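Local coordinates for hypothetical protein Llacc01001955 (Lactococcus lactis, PDB 1ZUJ), which is a Dps protein that needs an N-terminal helix to bind DNA and, as a twelve-subunit assembly, probably protects the cell against oxidative stress, at residues Y39-S43 against F98-D102; Y56-F60 against Y160-E164. One frame throughout, in Å; residues are numbered along the deposited sequence.

Contact 1 of 2, residues Y39-S43 against F98-D102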
loop_
_atom_site.group_PDB
_atom_site.type_symbol
_atom_site.label_atom_id
_atom_site.label_comp_id
_atom_site.label_asym_id
_atom_site.label_seq_id
_atom_site.Cartn_x
_atom_site.Cartn_y
_atom_site.Cartn_z
ATOM N N TYR A 39 -18.174 14.637 -27.168
ATOM C CA TYR A 39 -18.107 16.079 -27.319
ATOM C C TYR A 39 -17.711 16.701 -25.972
ATOM O O TYR A 39 -16.897 17.629 -25.930
ATOM C CB TYR A 39 -19.444 16.664 -27.851
ATOM C CG TYR A 39 -19.461 17.041 -29.352
ATOM C CD1 TYR A 39 -19.608 18.378 -29.764
ATOM C CD2 TYR A 39 -19.354 16.059 -30.354
ATOM C CE1 TYR A 39 -19.629 18.725 -31.129
ATOM C CE2 TYR A 39 -19.381 16.401 -31.721
ATOM C CZ TYR A 39 -19.519 17.733 -32.094
ATOM O OH TYR A 39 -19.548 18.068 -33.426
ATOM N N GLU A 40 -18.248 16.134 -24.884
ATOM C CA GLU A 40 -18.191 16.717 -23.527
ATOM C C GLU A 40 -16.792 16.786 -22.960
ATOM O O GLU A 40 -16.365 17.825 -22.473
ATOM C CB GLU A 40 -19.046 15.906 -22.550
ATOM C CG GLU A 40 -20.344 16.573 -22.168
ATOM C CD GLU A 40 -20.139 17.912 -21.506
ATOM O OE1 GLU A 40 -21.143 18.606 -21.310
ATOM O OE2 GLU A 40 -18.988 18.275 -21.185
ATOM N N LYS A 41 -16.099 15.656 -23.014
ATOM C CA LYS A 41 -14.689 15.596 -22.678
ATOM C C LYS A 41 -13.955 16.823 -23.216
ATOM O O LYS A 41 -13.233 17.486 -22.485
ATOM C CB LYS A 41 -14.080 14.328 -23.257
ATOM C CG LYS A 41 -12.583 14.224 -23.094
ATOM C CD LYS A 41 -12.173 12.752 -22.932
ATOM C CE LYS A 41 -10.652 12.542 -23.046
ATOM N NZ LYS A 41 -10.072 13.131 -24.293
ATOM N N ILE A 42 -14.179 17.147 -24.486
ATOM C CA ILE A 42 -13.408 18.201 -25.148
ATOM C C ILE A 42 -13.623 19.557 -24.482
ATOM O O ILE A 42 -12.668 20.252 -24.205
ATOM C CB ILE A 42 -13.684 18.287 -26.690
ATOM C CG1 ILE A 42 -14.061 16.929 -27.325
ATOM C CG2 ILE A 42 -12.444 18.856 -27.413
ATOM C CD1 ILE A 42 -13.069 15.777 -27.070
ATOM N N SER A 43 -14.873 19.921 -24.211
ATOM C CA SER A 43 -15.179 21.171 -23.488
ATOM C C SER A 43 -14.630 21.184 -22.060
ATOM O O SER A 43 -14.385 22.270 -21.526
ATOM C CB SER A 43 -16.688 21.431 -23.403
ATOM O OG SER A 43 -17.292 21.529 -24.673
ATOM N N PHE A 98 -26.942 19.087 -29.011
ATOM C CA PHE A 98 -26.881 20.187 -28.029
ATOM C C PHE A 98 -25.506 20.367 -27.366
ATOM O O PHE A 98 -25.251 21.393 -26.728
ATOM C CB PHE A 98 -27.962 20.050 -26.955
ATOM C CG PHE A 98 -29.311 19.682 -27.493
ATOM C CD1 PHE A 98 -29.957 18.528 -27.057
ATOM C CD2 PHE A 98 -29.939 20.488 -28.430
ATOM C CE1 PHE A 98 -31.205 18.186 -27.547
ATOM C CE2 PHE A 98 -31.181 20.153 -28.928
ATOM C CZ PHE A 98 -31.818 18.998 -28.486
ATOM N N ILE A 99 -24.620 19.386 -27.535
ATOM C CA ILE A 99 -23.267 19.468 -26.994
ATOM C C ILE A 99 -22.430 20.259 -27.990
ATOM O O ILE A 99 -22.773 20.382 -29.166
ATOM C CB ILE A 99 -22.621 18.066 -26.724
ATOM C CG1 ILE A 99 -23.668 16.965 -26.503
ATOM C CG2 ILE A 99 -21.682 18.123 -25.506
ATOM C CD1 ILE A 99 -24.541 17.137 -25.256
ATOM N N GLU A 100 -21.324 20.796 -27.503
ATOM C CA GLU A 100 -20.589 21.815 -28.227
ATOM C C GLU A 100 -19.092 21.691 -28.032
ATOM O O GLU A 100 -18.606 20.891 -27.241
ATOM C CB GLU A 100 -21.036 23.192 -27.736
ATOM C CG GLU A 100 -22.207 23.154 -26.758
ATOM C CD GLU A 100 -22.523 24.512 -26.172
ATOM O OE1 GLU A 100 -21.643 25.401 -26.227
ATOM O OE2 GLU A 100 -23.650 24.687 -25.652
ATOM N N ASN A 101 -18.363 22.470 -28.805
ATOM C CA ASN A 101 -16.994 22.791 -28.492
ATOM C C ASN A 101 -16.972 24.274 -28.653
ATOM O O ASN A 101 -17.977 24.865 -29.028
ATOM C CB ASN A 101 -16.044 22.135 -29.484
ATOM C CG ASN A 101 -15.656 20.720 -29.082
ATOM O OD1 ASN A 101 -14.473 20.390 -28.999
ATOM N ND2 ASN A 101 -16.650 19.874 -28.855
ATOM N N ASP A 102 -15.846 24.895 -28.364
ATOM C CA ASP A 102 -15.695 26.311 -28.649
ATOM C C ASP A 102 -14.243 26.730 -28.433
ATOM O O ASP A 102 -13.721 26.588 -27.326
ATOM C CB ASP A 102 -16.632 27.158 -27.767
ATOM C CG ASP A 102 -17.116 28.414 -28.463
ATOM O OD1 ASP A 102 -18.201 28.914 -28.105
ATOM O OD2 ASP A 102 -16.478 28.986 -29.369
#
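An extended loop, 98-102, lies across one face of helix 26-50, and the side chains of Tyr39, Ile99 and Asn101 do most of the joining. The CA-to-CB bond of Tyr39 points toward the loop and brings CB to 3.6 Å from Ile99 CG2; chi1 at -103°, between wells, then places the ring so that CD1 lies 3.7 Å from Glu100 O, at the ring edge. Glu40, also off a well at chi1, adds its aliphatic part: CG is 3.9 Å from Ile99 CG2. Asn101, chi1 m, turns its amide to the helix, with ND2 3.4 Å from Tyr39 CD1 and OD1 3.0 Å from Ile42 CG2; OD1 accepts a hydrogen bond from Leu89 N of a second subunit. Ser43 OG stands 3.0 Å from Glu100 O. The Dps four-helix bundle is thus crossed on helix 26-50 by the connection between helices 89-95 and 110-131, with His96 stacked on Tyr39, Glu40 reaching helices 54-80 and 110-131, and the second subunit packing on Tyr39 and Ile42.

Contact 2 of 2, residues Y56-F60 against Y160-E164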
loop_
_atom_site.group_PDB
_atom_site.type_symbol
_atom_site.label_atom_id
_atom_site.label_comp_id
_atom_site.label_asym_id
_atom_site.label_seq_id
_atom_site.Cartn_x
_atom_site.Cartn_y
_atom_site.Cartn_z
ATOM N N TYR A 56 -10.976 24.115 -10.008
ATOM C CA TYR A 56 -11.852 23.782 -11.131
ATOM C C TYR A 56 -11.093 23.062 -12.221
ATOM O O TYR A 56 -11.523 22.024 -12.691
ATOM C CB TYR A 56 -12.477 25.061 -11.676
ATOM C CG TYR A 56 -13.386 25.749 -10.697
ATOM C CD1 TYR A 56 -14.217 25.014 -9.847
ATOM C CD2 TYR A 56 -13.433 27.126 -10.623
ATOM C CE1 TYR A 56 -15.081 25.639 -8.949
ATOM C CE2 TYR A 56 -14.301 27.767 -9.722
ATOM C CZ TYR A 56 -15.119 27.015 -8.889
ATOM O OH TYR A 56 -15.962 27.627 -7.995
ATOM N N ARG A 57 -9.960 23.633 -12.603
ATOM C CA ARG A 57 -8.984 22.978 -13.470
ATOM C C ARG A 57 -8.905 21.465 -13.183
ATOM O O ARG A 57 -8.987 20.665 -14.118
ATOM C CB ARG A 57 -7.607 23.637 -13.285
ATOM C CG ARG A 57 -6.768 23.860 -14.541
ATOM C CD ARG A 57 -5.482 24.634 -14.268
ATOM N NE ARG A 57 -5.802 26.018 -13.943
ATOM C CZ ARG A 57 -5.187 26.781 -13.030
ATOM N NH1 ARG A 57 -4.167 26.322 -12.311
ATOM N NH2 ARG A 57 -5.598 28.037 -12.837
ATOM N N ILE A 58 -8.774 21.073 -11.907
ATOM C CA ILE A 58 -8.675 19.638 -11.559
ATOM C C ILE A 58 -10.032 18.944 -11.520
ATOM O O ILE A 58 -10.110 17.781 -11.887
ATOM C CB ILE A 58 -7.768 19.313 -10.263
ATOM C CG1 ILE A 58 -8.028 17.896 -9.711
ATOM C CG2 ILE A 58 -7.968 20.265 -9.132
ATOM C CD1 ILE A 58 -7.431 16.706 -10.574
ATOM N N LYS A 59 -11.099 19.620 -11.114
ATOM C CA LYS A 59 -12.416 18.969 -11.124
ATOM C C LYS A 59 -12.724 18.535 -12.545
ATOM O O LYS A 59 -13.143 17.412 -12.774
ATOM C CB LYS A 59 -13.525 19.907 -10.614
ATOM C CG LYS A 59 -14.591 19.294 -9.650
ATOM C CD LYS A 59 -14.635 17.757 -9.587
ATOM C CE LYS A 59 -15.906 17.240 -8.927
ATOM N NZ LYS A 59 -15.559 16.320 -7.827
ATOM N N PHE A 60 -12.469 19.453 -13.490
ATOM C CA PHE A 60 -12.655 19.237 -14.934
ATOM C C PHE A 60 -11.785 18.111 -15.442
ATOM O O PHE A 60 -12.277 17.252 -16.161
ATOM C CB PHE A 60 -12.373 20.508 -15.750
ATOM C CG PHE A 60 -13.313 21.661 -15.452
ATOM C CD1 PHE A 60 -14.661 21.447 -15.172
ATOM C CD2 PHE A 60 -12.839 22.968 -15.444
ATOM C CE1 PHE A 60 -15.500 22.502 -14.893
ATOM C CE2 PHE A 60 -13.679 24.031 -15.162
ATOM C CZ PHE A 60 -15.003 23.801 -14.888
ATOM N N TYR A 160 -23.075 19.814 -7.772
ATOM C CA TYR A 160 -21.705 20.207 -7.544
ATOM C C TYR A 160 -21.525 21.572 -8.198
ATOM O O TYR A 160 -21.127 22.520 -7.528
ATOM C CB TYR A 160 -20.691 19.228 -8.119
ATOM C CG TYR A 160 -19.322 19.862 -8.151
ATOM C CD1 TYR A 160 -18.457 19.739 -7.083
ATOM C CD2 TYR A 160 -18.920 20.646 -9.229
ATOM C CE1 TYR A 160 -17.217 20.347 -7.103
ATOM C CE2 TYR A 160 -17.683 21.254 -9.255
ATOM C CZ TYR A 160 -16.837 21.106 -8.188
ATOM O OH TYR A 160 -15.606 21.720 -8.216
ATOM N N PHE A 161 -21.849 21.654 -9.495
ATOM C CA PHE A 161 -21.716 22.885 -10.291
ATOM C C PHE A 161 -22.640 24.001 -9.809
ATOM O O PHE A 161 -22.295 25.178 -9.878
ATOM C CB PHE A 161 -22.018 22.623 -11.772
ATOM C CG PHE A 161 -20.878 22.009 -12.548
ATOM C CD1 PHE A 161 -21.124 20.991 -13.473
ATOM C CD2 PHE A 161 -19.578 22.456 -12.389
ATOM C CE1 PHE A 161 -20.093 20.417 -14.210
ATOM C CE2 PHE A 161 -18.540 21.879 -13.117
ATOM C CZ PHE A 161 -18.805 20.846 -14.032
ATOM N N ALA A 162 -23.815 23.623 -9.326
ATOM C CA ALA A 162 -24.813 24.586 -8.890
ATOM C C ALA A 162 -24.304 25.350 -7.682
ATOM O O ALA A 162 -24.383 26.580 -7.641
ATOM C CB ALA A 162 -26.102 23.882 -8.553
ATOM N N GLY A 163 -23.777 24.601 -6.711
ATOM C CA GLY A 163 -23.259 25.149 -5.468
ATOM C C GLY A 163 -22.017 26.007 -5.624
ATOM O O GLY A 163 -21.785 26.916 -4.826
ATOM N N GLU A 164 -21.220 25.745 -6.655
ATOM C CA GLU A 164 -20.056 26.580 -6.929
ATOM C C GLU A 164 -20.488 27.972 -7.299
ATOM O O GLU A 164 -19.791 28.923 -7.009
ATOM C CB GLU A 164 -19.215 25.999 -8.064
ATOM C CG GLU A 164 -18.600 24.639 -7.773
ATOM C CD GLU A 164 -18.038 24.562 -6.375
ATOM O OE1 GLU A 164 -18.495 23.698 -5.579
ATOM O OE2 GLU A 164 -17.162 25.405 -6.087
#
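This is a side-chain-mediated contact between two antiparallel helices of the Dps four-helix bundle, near one end of helix 54-80 and close to the C-terminal end of helix 141-165. The short segments run at 168° with axes 13.3 Å apart, and no CA pair comes closer than 9.6 Å (Tyr56 to Glu164), so long side chains bridge the gap. Aromatic residues supply most of that length. Tyr56 OH donates a hydrogen bond to Glu164 OE2 at 3.2 Å, joining the helices at one end of the contact. One turn along, Lys59 folds over Tyr160: its CE sits 4.0 Å from the centroid of the Tyr160 ring in a CH-pi contact over the face, while NZ, 4.9 Å from the same centroid, makes an off-centre cation-pi interaction and a salt bridge to Glu62. The Tyr160 hydroxyl, its OH 3.0 Å from Lys59 CG and 3.9 Å from Tyr56 CD1, fits between those two side chains. On the buried side, Phe60 CE1 and Phe161 CE2 meet edge to edge at 3.6 Å. Glu164 has a second partner: its OE1 accepts a hydrogen bond from Ala54 N of a third subunit. Inward, Phe60 and Phe161 both pack on Ile114 of helix 110-131, and Phe60 reaches Leu44 and Ala47 of helix 26-50, so these two helices of the bundle close the contact from beneath.

In the fold
The contacts use different elements: contact 1 sets a loop on helix 26-50, whereas contact 2 joins helices 54-80 and 141-165. Contact 1 is buried, its centre about 9 Å from the centre of the chain, and mixes apolar packing with close approaches of loop backbone and amide atoms. Contact 2, centred about 17 Å out, is only partly buried; it grades from a phenylalanine pair inside to charged and hydroxyl-bearing side chains on its partly exposed side. Their centres lie 16 Å apart and they do not touch, yet Phe117 of helix 110-131 meets both Glu40 and Phe60. Each also borders another subunit, and their segments alternate along the chain.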